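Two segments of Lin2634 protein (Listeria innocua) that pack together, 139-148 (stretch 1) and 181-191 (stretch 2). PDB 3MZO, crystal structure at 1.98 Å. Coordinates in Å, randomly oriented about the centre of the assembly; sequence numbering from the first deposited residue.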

# COMPACT_ATOMS: atom_id res chain seq x y z
N LYS B 139 15.12 -23.11 -4.83
CA LYS B 139 14.13 -23.60 -5.79
C LYS B 139 12.85 -24.06 -5.12
O LYS B 139 11.77 -23.90 -5.66
CB LYS B 139 14.68 -24.71 -6.69
CG LYS B 139 15.81 -24.28 -7.61
CD LYS B 139 15.46 -23.11 -8.51
CE LYS B 139 16.66 -22.70 -9.37
NZ LYS B 139 16.25 -21.76 -10.39
N VAL B 140 12.95 -24.65 -3.93
CA VAL B 140 11.74 -25.03 -3.20
C VAL B 140 10.92 -23.78 -2.88
O VAL B 140 9.69 -23.83 -2.98
CB VAL B 140 12.01 -25.86 -1.94
CG1 VAL B 140 10.78 -25.91 -1.06
CG2 VAL B 140 12.48 -27.27 -2.33
N ASP B 141 11.56 -22.68 -2.48
CA ASP B 141 10.77 -21.48 -2.14
C ASP B 141 10.11 -20.91 -3.40
O ASP B 141 8.96 -20.50 -3.37
CB ASP B 141 11.58 -20.39 -1.44
CG ASP B 141 10.71 -19.22 -0.97
OD1 ASP B 141 9.69 -19.45 -0.30
OD2 ASP B 141 11.00 -18.05 -1.30
N LEU B 142 10.85 -20.92 -4.50
CA LEU B 142 10.34 -20.47 -5.79
C LEU B 142 9.15 -21.34 -6.21
O LEU B 142 8.16 -20.86 -6.76
CB LEU B 142 11.46 -20.54 -6.80
CG LEU B 142 11.39 -19.76 -8.09
CD1 LEU B 142 11.27 -18.25 -7.87
CD2 LEU B 142 12.63 -20.10 -8.91
N LEU B 143 9.26 -22.64 -5.96
CA LEU B 143 8.19 -23.57 -6.25
C LEU B 143 6.94 -23.27 -5.41
O LEU B 143 5.82 -23.29 -5.92
CB LEU B 143 8.67 -25.02 -6.01
CG LEU B 143 7.78 -26.16 -6.49
CD1 LEU B 143 8.09 -26.52 -7.95
CD2 LEU B 143 7.96 -27.39 -5.60
N TYR B 144 7.12 -23.01 -4.12
CA TYR B 144 5.98 -22.60 -3.25
C TYR B 144 5.34 -21.26 -3.68
O TYR B 144 4.11 -21.10 -3.65
CB TYR B 144 6.40 -22.59 -1.75
CG TYR B 144 6.18 -23.96 -1.13
CD1 TYR B 144 7.11 -24.98 -1.32
CD2 TYR B 144 5.02 -24.24 -0.39
CE1 TYR B 144 6.89 -26.26 -0.79
CE2 TYR B 144 4.80 -25.49 0.15
CZ TYR B 144 5.75 -26.49 -0.06
OH TYR B 144 5.57 -27.73 0.47
N GLU B 145 6.17 -20.28 -4.02
CA GLU B 145 5.64 -18.97 -4.43
C GLU B 145 4.84 -19.11 -5.72
O GLU B 145 3.79 -18.57 -5.86
CB GLU B 145 6.74 -17.98 -4.74
CG GLU B 145 7.52 -17.36 -3.62
CD GLU B 145 8.66 -16.47 -4.17
OE1 GLU B 145 9.38 -16.93 -5.09
OE2 GLU B 145 8.85 -15.33 -3.67
N SER B 146 5.37 -19.87 -6.68
CA SER B 146 4.71 -19.98 -7.97
C SER B 146 3.46 -20.87 -7.83
O SER B 146 2.40 -20.61 -8.43
CB SER B 146 5.69 -20.49 -9.03
OG SER B 146 6.07 -21.84 -8.80
N PHE B 147 3.58 -21.90 -6.99
CA PHE B 147 2.49 -22.80 -6.66
C PHE B 147 1.32 -22.02 -6.08
O PHE B 147 0.17 -22.22 -6.49
CB PHE B 147 2.99 -23.87 -5.66
CG PHE B 147 1.94 -24.83 -5.23
CD1 PHE B 147 1.71 -25.98 -5.95
CD2 PHE B 147 1.21 -24.60 -4.07
CE1 PHE B 147 0.73 -26.92 -5.55
CE2 PHE B 147 0.23 -25.53 -3.65
CZ PHE B 147 -0.02 -26.68 -4.40
N GLY B 148 1.62 -21.13 -5.15
CA GLY B 148 0.60 -20.31 -4.51
C GLY B 148 -0.17 -19.52 -5.54
O GLY B 148 -1.38 -19.49 -5.51
N TYR B 181 13.55 -37.22 -0.06
CA TYR B 181 12.50 -36.93 0.90
C TYR B 181 11.45 -36.00 0.32
O TYR B 181 10.26 -36.27 0.43
CB TYR B 181 13.03 -36.33 2.20
CG TYR B 181 11.93 -36.23 3.21
CD1 TYR B 181 11.60 -37.33 4.01
CD2 TYR B 181 11.14 -35.09 3.30
CE1 TYR B 181 10.56 -37.27 4.91
CE2 TYR B 181 10.08 -35.01 4.21
CZ TYR B 181 9.81 -36.12 5.02
OH TYR B 181 8.77 -36.08 5.90
N PHE B 182 11.88 -34.90 -0.27
CA PHE B 182 10.94 -33.95 -0.89
C PHE B 182 9.94 -34.59 -1.90
O PHE B 182 8.74 -34.32 -1.83
CB PHE B 182 11.69 -32.79 -1.57
CG PHE B 182 10.79 -31.86 -2.33
CD1 PHE B 182 10.18 -30.79 -1.68
CD2 PHE B 182 10.53 -32.07 -3.68
CE1 PHE B 182 9.32 -29.95 -2.35
CE2 PHE B 182 9.68 -31.22 -4.38
CZ PHE B 182 9.06 -30.14 -3.69
N LEU B 183 10.44 -35.44 -2.80
CA LEU B 183 9.60 -36.03 -3.84
C LEU B 183 8.66 -37.10 -3.27
O LEU B 183 7.50 -37.19 -3.66
CB LEU B 183 10.47 -36.66 -4.93
CG LEU B 183 11.35 -35.69 -5.70
CD1 LEU B 183 12.46 -36.47 -6.41
CD2 LEU B 183 10.51 -34.85 -6.68
N LYS B 184 9.17 -37.89 -2.33
CA LYS B 184 8.35 -38.93 -1.72
C LYS B 184 7.21 -38.37 -0.84
O LYS B 184 6.07 -38.83 -0.91
CB LYS B 184 9.26 -39.87 -0.92
CG LYS B 184 8.60 -41.13 -0.38
CD LYS B 184 9.50 -41.86 0.63
CE LYS B 184 8.78 -43.06 1.25
NZ LYS B 184 9.72 -43.89 2.02
N GLU B 185 7.52 -37.38 -0.02
CA GLU B 185 6.59 -36.96 1.03
C GLU B 185 5.99 -35.57 0.86
O GLU B 185 4.80 -35.37 1.13
CB GLU B 185 7.28 -37.03 2.39
CG GLU B 185 7.77 -38.42 2.77
CD GLU B 185 6.64 -39.42 3.01
OE1 GLU B 185 5.46 -39.01 3.15
OE2 GLU B 185 6.96 -40.63 3.06
N ILE B 186 6.77 -34.61 0.38
CA ILE B 186 6.31 -33.22 0.37
C ILE B 186 5.56 -32.92 -0.92
O ILE B 186 4.48 -32.37 -0.87
CB ILE B 186 7.47 -32.25 0.59
CG1 ILE B 186 8.18 -32.57 1.92
CG2 ILE B 186 7.00 -30.76 0.53
CD1 ILE B 186 9.41 -31.73 2.15
N LEU B 187 6.13 -33.28 -2.07
CA LEU B 187 5.47 -32.93 -3.36
C LEU B 187 4.05 -33.50 -3.47
O LEU B 187 3.13 -32.83 -3.91
CB LEU B 187 6.35 -33.37 -4.54
CG LEU B 187 5.91 -33.05 -5.97
CD1 LEU B 187 5.69 -31.55 -6.15
CD2 LEU B 187 6.97 -33.59 -6.96
N PRO B 188 3.86 -34.75 -3.04
CA PRO B 188 2.50 -35.29 -3.10
C PRO B 188 1.48 -34.56 -2.22
O PRO B 188 0.31 -34.47 -2.61
CB PRO B 188 2.68 -36.74 -2.66
CG PRO B 188 4.08 -37.07 -3.10
CD PRO B 188 4.85 -35.82 -2.80
N ASP B 189 1.91 -34.01 -1.08
CA ASP B 189 1.00 -33.24 -0.22
C ASP B 189 0.62 -31.92 -0.87
O ASP B 189 -0.52 -31.48 -0.72
CB ASP B 189 1.59 -32.97 1.18
CG ASP B 189 1.60 -34.20 2.10
OD1 ASP B 189 0.98 -35.26 1.82
OD2 ASP B 189 2.26 -34.09 3.15
N MSE B 190 1.57 -31.28 -1.58
CA MSE B 190 1.26 -30.07 -2.38
C MSE B 190 0.16 -30.40 -3.37
O MSE B 190 -0.81 -29.67 -3.48
CB MSE B 190 2.48 -29.55 -3.17
CG MSE B 190 3.62 -29.03 -2.30
SE MSE B 190 5.22 -28.60 -3.33
CE MSE B 190 4.57 -26.93 -4.03
N LEU B 191 0.30 -31.53 -4.06
CA LEU B 191 -0.66 -31.91 -5.10
C LEU B 191 -1.96 -32.48 -4.55
O LEU B 191 -2.97 -32.54 -5.24
CB LEU B 191 -0.02 -32.90 -6.07
CG LEU B 191 1.14 -32.32 -6.89
CD1 LEU B 191 1.65 -33.41 -7.79
CD2 LEU B 191 0.74 -31.12 -7.69

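Two helical segments of one chain run side by side in nearly the same direction, their axes 11° apart and 12.6 Å distant at closest approach. So wide a spacing leaves the backbones apart, and the gap is bridged mainly by side chains, several of them large; no hydrogen bond crosses it. Stretch 1 is regular helix, each turn closed by bonds such as Phe-147 N to Leu-143 O (2.8 Å). Stretch 2 widens into a pi-type turn, where Leu-187 N reaches Phe-182 O (2.8 Å), and kinks at Pro-188, whose ring nitrogen has no hydrogen to donate. Met-190, a selenomethionine, is the centre of the contact, with the largest covered area, and its CE lies over a face of two rings, 4.1 Å from the centroid of the Tyr-144 ring and 3.9 Å from that of the Phe-147 ring, where polarized C-H groups meet pi electrons. Its SE lies obliquely to both rings. Phe-147 CZ also comes within 3.2 Å of Met-190 O, a contact and not a hydrogen bond. Other apolar contacts add dispersion: Leu-143 CD2 touches Met-190 SE (3.8 Å) and meets the edge of the Phe-182 ring at CZ (3.5 Å), while Val-140 CG2 approaches Phe-182 CE1 (4.1 Å). At the edge of the Tyr-144 ring, OH packs against Ile-186 CG2 (3.4 Å); this hydroxyl finds its hydrogen bond elsewhere in the structure.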